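Local coordinates for protein dihydropteroate synthase (PDB 6UCZ) that probably catalyses the joining of a dihydropterin pyrophosphate to p-aminobenzoate, giving dihydropteroate on the way to folate, at residues 60-65 with 276-281; 67-72 with 108-113. All blocks are in the same frame, centred on the assembly; numbering follows the deposited sequence. Where two conformers were deposited one is given.

In the fold
Contact 1 sits at the edge of the fold, partly buried, where the end of helix 52-64 meets the start of helix 278-290. Contact 2 lies deeper, in the central parallel sheet, with strand 69-73 against strand 110-115. Helix 52-64 leads straight into strand 69-73, so the two contacts share one stretch of chain. They also touch: Val278 leans on Ala67, whose N probably bonds Leu62 O. Their chemistry follows their place. Across contact 1 there is apolar and aliphatic-to-ring packing, with side-chain carbons against backbone carbonyl oxygens, while its capping and ring-to-carbonyl bonds lie within the segments; contact 2 is stitched by backbone hydrogen bonds and adds a serine-to-carboxylate bond.

Contact 1 (60-65 with 276-281); sequences TDLIEH and HDVKLT
The imidazole of His65 meets Lys279 obliquely, its CD2 lying 4.1 Å from Lys279 CB, so the aliphatic root of the lysine does the touching while its extended chain leads the ammonium away. At its own edge, in plane, the ring has the carbonyl carbon of Asp61. With CG set beside the backbone N (chi1 -74°), the ring swings back over the last turn of its helix and ND1 donates to Asp61 O at 2.8 Å (N-H...O angle 151°), a bond that helps fix the ring's rotation. The same oxygen also takes His65 N, the two donors coming from opposite faces of the carbonyl plane and together satisfying it.

Val278 uses both its methyls. Its CG1 presses against His65 O at 3.2 Å, a tight approach, while CG2 meets Leu62 CD2 at 3.8 Å, the two side chains crossing at about a right angle.

Asp277, the N-cap of helix 278-290, sets the start of that helix: its OD1 accepts from Leu280 N at 2.9 Å, met from above the carboxylate plane. Thr281 OG1 adds a 2.7 Å bond to Asp277 O. Just before the cap, the His276 side chain takes its ring to the bound pterin monophosphate, and its ND1 is hydrogen-bonded to Ser239 OG.

What results is the packing of neighbouring helices outside a TIM barrel, the one after the first strand meeting the one after the last, with the loop entering the latter supplying a histidine to the ligand pocket.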
loop_
_atom_site.group_PDB
_atom_site.type_symbol
_atom_site.label_atom_id
_atom_site.label_comp_id
_atom_site.label_asym_id
_atom_site.label_seq_id
_atom_site.Cartn_x
_atom_site.Cartn_y
_atom_site.Cartn_z
ATOM N N THR A 60 -18.123 -2.459 -2.895
ATOM C CA THR A 60 -19.204 -1.497 -3.088
ATOM C C THR A 60 -19.278 -0.516 -1.930
ATOM O O THR A 60 -19.461 0.690 -2.142
ATOM C CB THR A 60 -20.544 -2.222 -3.248
ATOM O OG1 THR A 60 -20.493 -3.081 -4.390
ATOM C CG2 THR A 60 -21.693 -1.224 -3.400
ATOM N N ASP A 61 -19.145 -1.012 -0.696
ATOM C CA ASP A 61 -19.199 -0.122 0.462
ATOM C C ASP A 61 -18.022 0.842 0.467
ATOM O O ASP A 61 -18.173 2.017 0.826
ATOM C CB ASP A 61 -19.229 -0.928 1.760
ATOM C CG ASP A 61 -20.534 -1.661 1.961
ATOM O OD1 ASP A 61 -21.556 -1.245 1.372
ATOM O OD2 ASP A 61 -20.541 -2.652 2.719
ATOM N N LEU A 62 -16.842 0.368 0.060
ATOM C CA LEU A 62 -15.671 1.241 0.006
ATOM C C LEU A 62 -15.867 2.352 -1.015
ATOM O O LEU A 62 -15.502 3.507 -0.770
ATOM C CB LEU A 62 -14.423 0.427 -0.333
ATOM C CG LEU A 62 -13.946 -0.635 0.665
ATOM C CD1 LEU A 62 -12.823 -1.458 0.043
ATOM C CD2 LEU A 62 -13.485 -0.005 1.959
ATOM N N ILE A 63 -16.444 2.012 -2.168
ATOM C CA ILE A 63 -16.764 3.009 -3.190
ATOM C C ILE A 63 -17.718 4.063 -2.640
ATOM O O ILE A 63 -17.475 5.269 -2.765
ATOM C CB ILE A 63 -17.358 2.312 -4.428
ATOM C CG1 ILE A 63 -16.283 1.453 -5.095
ATOM C CG2 ILE A 63 -17.960 3.317 -5.385
ATOM C CD1 ILE A 63 -16.803 0.520 -6.128
ATOM N N GLU A 64 -18.818 3.621 -2.026
ATOM C CA GLU A 64 -19.851 4.562 -1.604
ATOM C C GLU A 64 -19.355 5.483 -0.487
ATOM O O GLU A 64 -19.884 6.589 -0.312
ATOM C CB GLU A 64 -21.117 3.811 -1.190
ATOM C CG GLU A 64 -22.286 4.731 -0.839
ATOM C CD GLU A 64 -22.724 5.608 -2.021
ATOM O OE1 GLU A 64 -22.531 5.191 -3.189
ATOM O OE2 GLU A 64 -23.257 6.717 -1.783
ATOM N N HIS A 65 -18.386 5.034 0.308
ATOM C CA HIS A 65 -17.853 5.856 1.386
ATOM C C HIS A 65 -16.676 6.711 0.961
ATOM O O HIS A 65 -16.039 7.318 1.826
ATOM C CB HIS A 65 -17.459 5.001 2.590
ATOM C CG HIS A 65 -18.633 4.487 3.358
ATOM N ND1 HIS A 65 -19.145 3.219 3.188
ATOM C CD2 HIS A 65 -19.413 5.086 4.287
ATOM C CE1 HIS A 65 -20.181 3.055 3.989
ATOM N NE2 HIS A 65 -20.365 4.173 4.667
ATOM N N HIS A 276 -8.150 0.873 6.167
ATOM C CA HIS A 276 -9.341 0.033 6.271
ATOM C C HIS A 276 -10.618 0.873 6.295
ATOM O O HIS A 276 -11.584 0.567 5.588
ATOM C CB HIS A 276 -9.255 -0.851 7.520
ATOM C CG HIS A 276 -8.065 -1.769 7.526
ATOM N ND1 HIS A 276 -6.820 -1.377 7.971
ATOM C CD2 HIS A 276 -7.930 -3.052 7.116
ATOM C CE1 HIS A 276 -5.972 -2.384 7.851
ATOM N NE2 HIS A 276 -6.619 -3.411 7.326
ATOM N N ASP A 277 -10.652 1.928 7.106
ATOM C CA ASP A 277 -11.860 2.739 7.269
ATOM C C ASP A 277 -11.774 3.951 6.351
ATOM O O ASP A 277 -11.115 4.949 6.668
ATOM C CB ASP A 277 -12.066 3.165 8.715
ATOM C CG ASP A 277 -13.419 3.789 8.928
ATOM O OD1 ASP A 277 -13.886 4.521 8.033
ATOM O OD2 ASP A 277 -14.038 3.528 9.977
ATOM N N VAL A 278 -12.494 3.871 5.231
ATOM C CA VAL A 278 -12.446 4.912 4.211
ATOM C C VAL A 278 -13.224 6.155 4.650
ATOM O O VAL A 278 -12.819 7.287 4.358
ATOM C CB VAL A 278 -12.977 4.330 2.886
ATOM C CG1 VAL A 278 -13.486 5.419 1.975
ATOM C CG2 VAL A 278 -11.875 3.467 2.216
ATOM N N LYS A 279 -14.334 5.967 5.370
ATOM C CA LYS A 279 -15.117 7.103 5.866
ATOM C C LYS A 279 -14.294 7.987 6.803
ATOM O O LYS A 279 -14.218 9.207 6.617
ATOM C CB LYS A 279 -16.378 6.600 6.576
ATOM C CG LYS A 279 -17.394 7.700 6.936
ATOM C CD LYS A 279 -18.498 7.175 7.850
ATOM C CE LYS A 279 -19.358 8.320 8.405
ATOM N NZ LYS A 279 -20.359 7.867 9.421
ATOM N N LEU A 280 -13.650 7.388 7.805
ATOM C CA LEU A 280 -12.832 8.173 8.719
ATOM C C LEU A 280 -11.679 8.849 7.993
ATOM O O LEU A 280 -11.310 9.987 8.318
ATOM C CB LEU A 280 -12.297 7.286 9.841
ATOM C CG LEU A 280 -13.288 6.886 10.926
ATOM C CD1 LEU A 280 -12.571 6.030 11.971
ATOM C CD2 LEU A 280 -13.921 8.131 11.562
ATOM N N THR A 281 -11.083 8.164 7.013
ATOM C CA THR A 281 -9.966 8.760 6.288
ATOM C C THR A 281 -10.425 9.958 5.467
ATOM O O THR A 281 -9.692 10.945 5.334
ATOM C CB THR A 281 -9.296 7.718 5.388
ATOM O OG1 THR A 281 -8.965 6.565 6.167
ATOM C CG2 THR A 281 -8.001 8.277 4.816
#

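Contact 2 (67-72 with 108-113); sequences ADVIDV and HVEVSI
Ser112 OG donates to Asp71 OD1 at 2.9 Å, reaching the carboxylate on its anti side and 26° out of its plane. The parallel pairing of Asp71 with Ser112 puts both side chains on one face of the sheet; each starts anti to its backbone N, which turns hydroxyl and carboxylate toward each other. The backbones pair in parallel register through bonds of 2.8 to 3.0 Å, Glu110 N to Asp68 O and Ile70 N to Glu110 O. Ser112 N to Ile70 O and Val72 N to Ser112 O continue the series. Beside Asp71 on that face, Val69 CG1 rests 3.8 Å from Ser112 CB. On the other face, Val72 CG2 meets Val111 CG1 at 4.0 Å.

Further out, helix 97-106 covers the face carrying Ile70, Val72 and Val111, Ala104 touching Val109 and Val111. Asp71 is positioned by stronger partners: its OD2 forms a salt bridge with Arg274 and accepts from Asn133, both of which line the pterin pocket. Glu110 is likewise held by Tyr131 and Lys153.

Two neighbouring parallel strands joined through helices 86-93 and 97-106 make a beta-alpha-beta crossover, the building unit of the TIM barrel, here with Asp71 standing as a second-shell residue behind the pterin site.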
loop_
_atom_site.group_PDB
_atom_site.type_symbol
_atom_site.label_atom_id
_atom_site.label_comp_id
_atom_site.label_asym_id
_atom_site.label_seq_id
_atom_site.Cartn_x
_atom_site.Cartn_y
_atom_site.Cartn_z
ATOM N N ALA A 67 -13.800 5.973 -1.373
ATOM C CA ALA A 67 -12.482 5.503 -1.781
ATOM C C ALA A 67 -12.129 6.049 -3.156
ATOM O O ALA A 67 -12.978 6.135 -4.048
ATOM C CB ALA A 67 -12.440 3.973 -1.803
ATOM N N ASP A 68 -10.872 6.451 -3.310
ATOM C CA ASP A 68 -10.320 6.808 -4.611
ATOM C C ASP A 68 -9.761 5.601 -5.349
ATOM O O ASP A 68 -9.797 5.564 -6.587
ATOM C CB ASP A 68 -9.230 7.863 -4.423
ATOM C CG ASP A 68 -9.769 9.130 -3.778
ATOM O OD1 ASP A 68 -10.672 9.756 -4.373
ATOM O OD2 ASP A 68 -9.344 9.463 -2.646
ATOM N N VAL A 69 -9.231 4.632 -4.606
ATOM C CA VAL A 69 -8.656 3.395 -5.139
ATOM C C VAL A 69 -9.101 2.248 -4.242
ATOM O O VAL A 69 -9.194 2.412 -3.020
ATOM C CB VAL A 69 -7.107 3.443 -5.190
ATOM C CG1 VAL A 69 -6.542 2.222 -5.937
ATOM C CG2 VAL A 69 -6.608 4.746 -5.835
ATOM N N ILE A 70 -9.388 1.088 -4.840
ATOM C CA ILE A 70 -9.623 -0.147 -4.093
ATOM C C ILE A 70 -8.396 -1.033 -4.274
ATOM O O ILE A 70 -8.075 -1.436 -5.401
ATOM C CB ILE A 70 -10.888 -0.882 -4.563
ATOM C CG1 ILE A 70 -12.092 0.058 -4.624
ATOM C CG2 ILE A 70 -11.164 -2.072 -3.649
ATOM C CD1 ILE A 70 -12.540 0.566 -3.275
ATOM N N ASP A 71 -7.724 -1.347 -3.170
ATOM C CA ASP A 71 -6.529 -2.186 -3.177
ATOM C C ASP A 71 -6.934 -3.619 -2.846
ATOM O O ASP A 71 -7.285 -3.921 -1.702
ATOM C CB ASP A 71 -5.499 -1.654 -2.182
ATOM C CG ASP A 71 -4.188 -2.419 -2.219
ATOM O OD1 ASP A 71 -3.635 -2.586 -3.325
ATOM O OD2 ASP A 71 -3.691 -2.821 -1.137
ATOM N N VAL A 72 -6.870 -4.501 -3.842
ATOM C CA VAL A 72 -7.336 -5.877 -3.709
ATOM C C VAL A 72 -6.136 -6.785 -3.459
ATOM O O VAL A 72 -5.197 -6.837 -4.265
ATOM C CB VAL A 72 -8.103 -6.333 -4.956
ATOM C CG1 VAL A 72 -8.754 -7.696 -4.699
ATOM C CG2 VAL A 72 -9.132 -5.273 -5.393
ATOM N N HIS A 108 -15.753 5.689 -11.315
ATOM C CA HIS A 108 -14.537 6.490 -11.467
ATOM C C HIS A 108 -13.614 6.300 -10.263
ATOM O O HIS A 108 -13.000 7.244 -9.762
ATOM C CB HIS A 108 -14.869 7.965 -11.701
ATOM C CG HIS A 108 -15.727 8.196 -12.909
ATOM N ND1 HIS A 108 -16.831 9.021 -12.893
ATOM C CD2 HIS A 108 -15.647 7.701 -14.167
ATOM C CE1 HIS A 108 -17.392 9.027 -14.090
ATOM N NE2 HIS A 108 -16.693 8.233 -14.881
ATOM N N VAL A 109 -13.554 5.067 -9.780
ATOM C CA VAL A 109 -12.642 4.653 -8.725
ATOM C C VAL A 109 -11.616 3.706 -9.339
ATOM O O VAL A 109 -11.956 2.871 -10.192
ATOM C CB VAL A 109 -13.421 3.996 -7.569
ATOM C CG1 VAL A 109 -12.475 3.417 -6.531
ATOM C CG2 VAL A 109 -14.392 5.017 -6.927
ATOM N N GLU A 110 -10.356 3.861 -8.949
ATOM C CA GLU A 110 -9.319 3.002 -9.506
ATOM C C GLU A 110 -9.189 1.708 -8.711
ATOM O O GLU A 110 -9.697 1.577 -7.599
ATOM C CB GLU A 110 -7.983 3.738 -9.558
ATOM C CG GLU A 110 -8.019 4.962 -10.458
ATOM C CD GLU A 110 -6.736 5.758 -10.404
ATOM O OE1 GLU A 110 -6.450 6.364 -9.343
ATOM O OE2 GLU A 110 -6.002 5.749 -11.418
ATOM N N VAL A 111 -8.471 0.744 -9.292
ATOM C CA VAL A 111 -8.239 -0.552 -8.665
ATOM C C VAL A 111 -6.740 -0.819 -8.642
ATOM O O VAL A 111 -6.042 -0.596 -9.639
ATOM C CB VAL A 111 -8.987 -1.687 -9.402
ATOM C CG1 VAL A 111 -8.755 -3.042 -8.707
ATOM C CG2 VAL A 111 -10.479 -1.364 -9.516
ATOM N N SER A 112 -6.256 -1.311 -7.503
ATOM C CA SER A 112 -4.858 -1.656 -7.275
ATOM C C SER A 112 -4.765 -3.148 -6.975
ATOM O O SER A 112 -5.637 -3.702 -6.298
ATOM C CB SER A 112 -4.286 -0.837 -6.091
ATOM O OG SER A 112 -2.948 -1.198 -5.821
ATOM N N ILE A 113 -3.729 -3.811 -7.484
ATOM C CA ILE A 113 -3.499 -5.219 -7.165
ATOM C C ILE A 113 -2.347 -5.307 -6.175
ATOM O O ILE A 113 -1.216 -4.911 -6.481
ATOM C CB ILE A 113 -3.247 -6.070 -8.429
ATOM C CG1 ILE A 113 -2.943 -7.530 -8.053
ATOM C CG2 ILE A 113 -2.128 -5.510 -9.310
ATOM C CD1 ILE A 113 -4.056 -8.217 -7.302
HETATM O O HOH W 1 -8.635 7.328 -7.936
#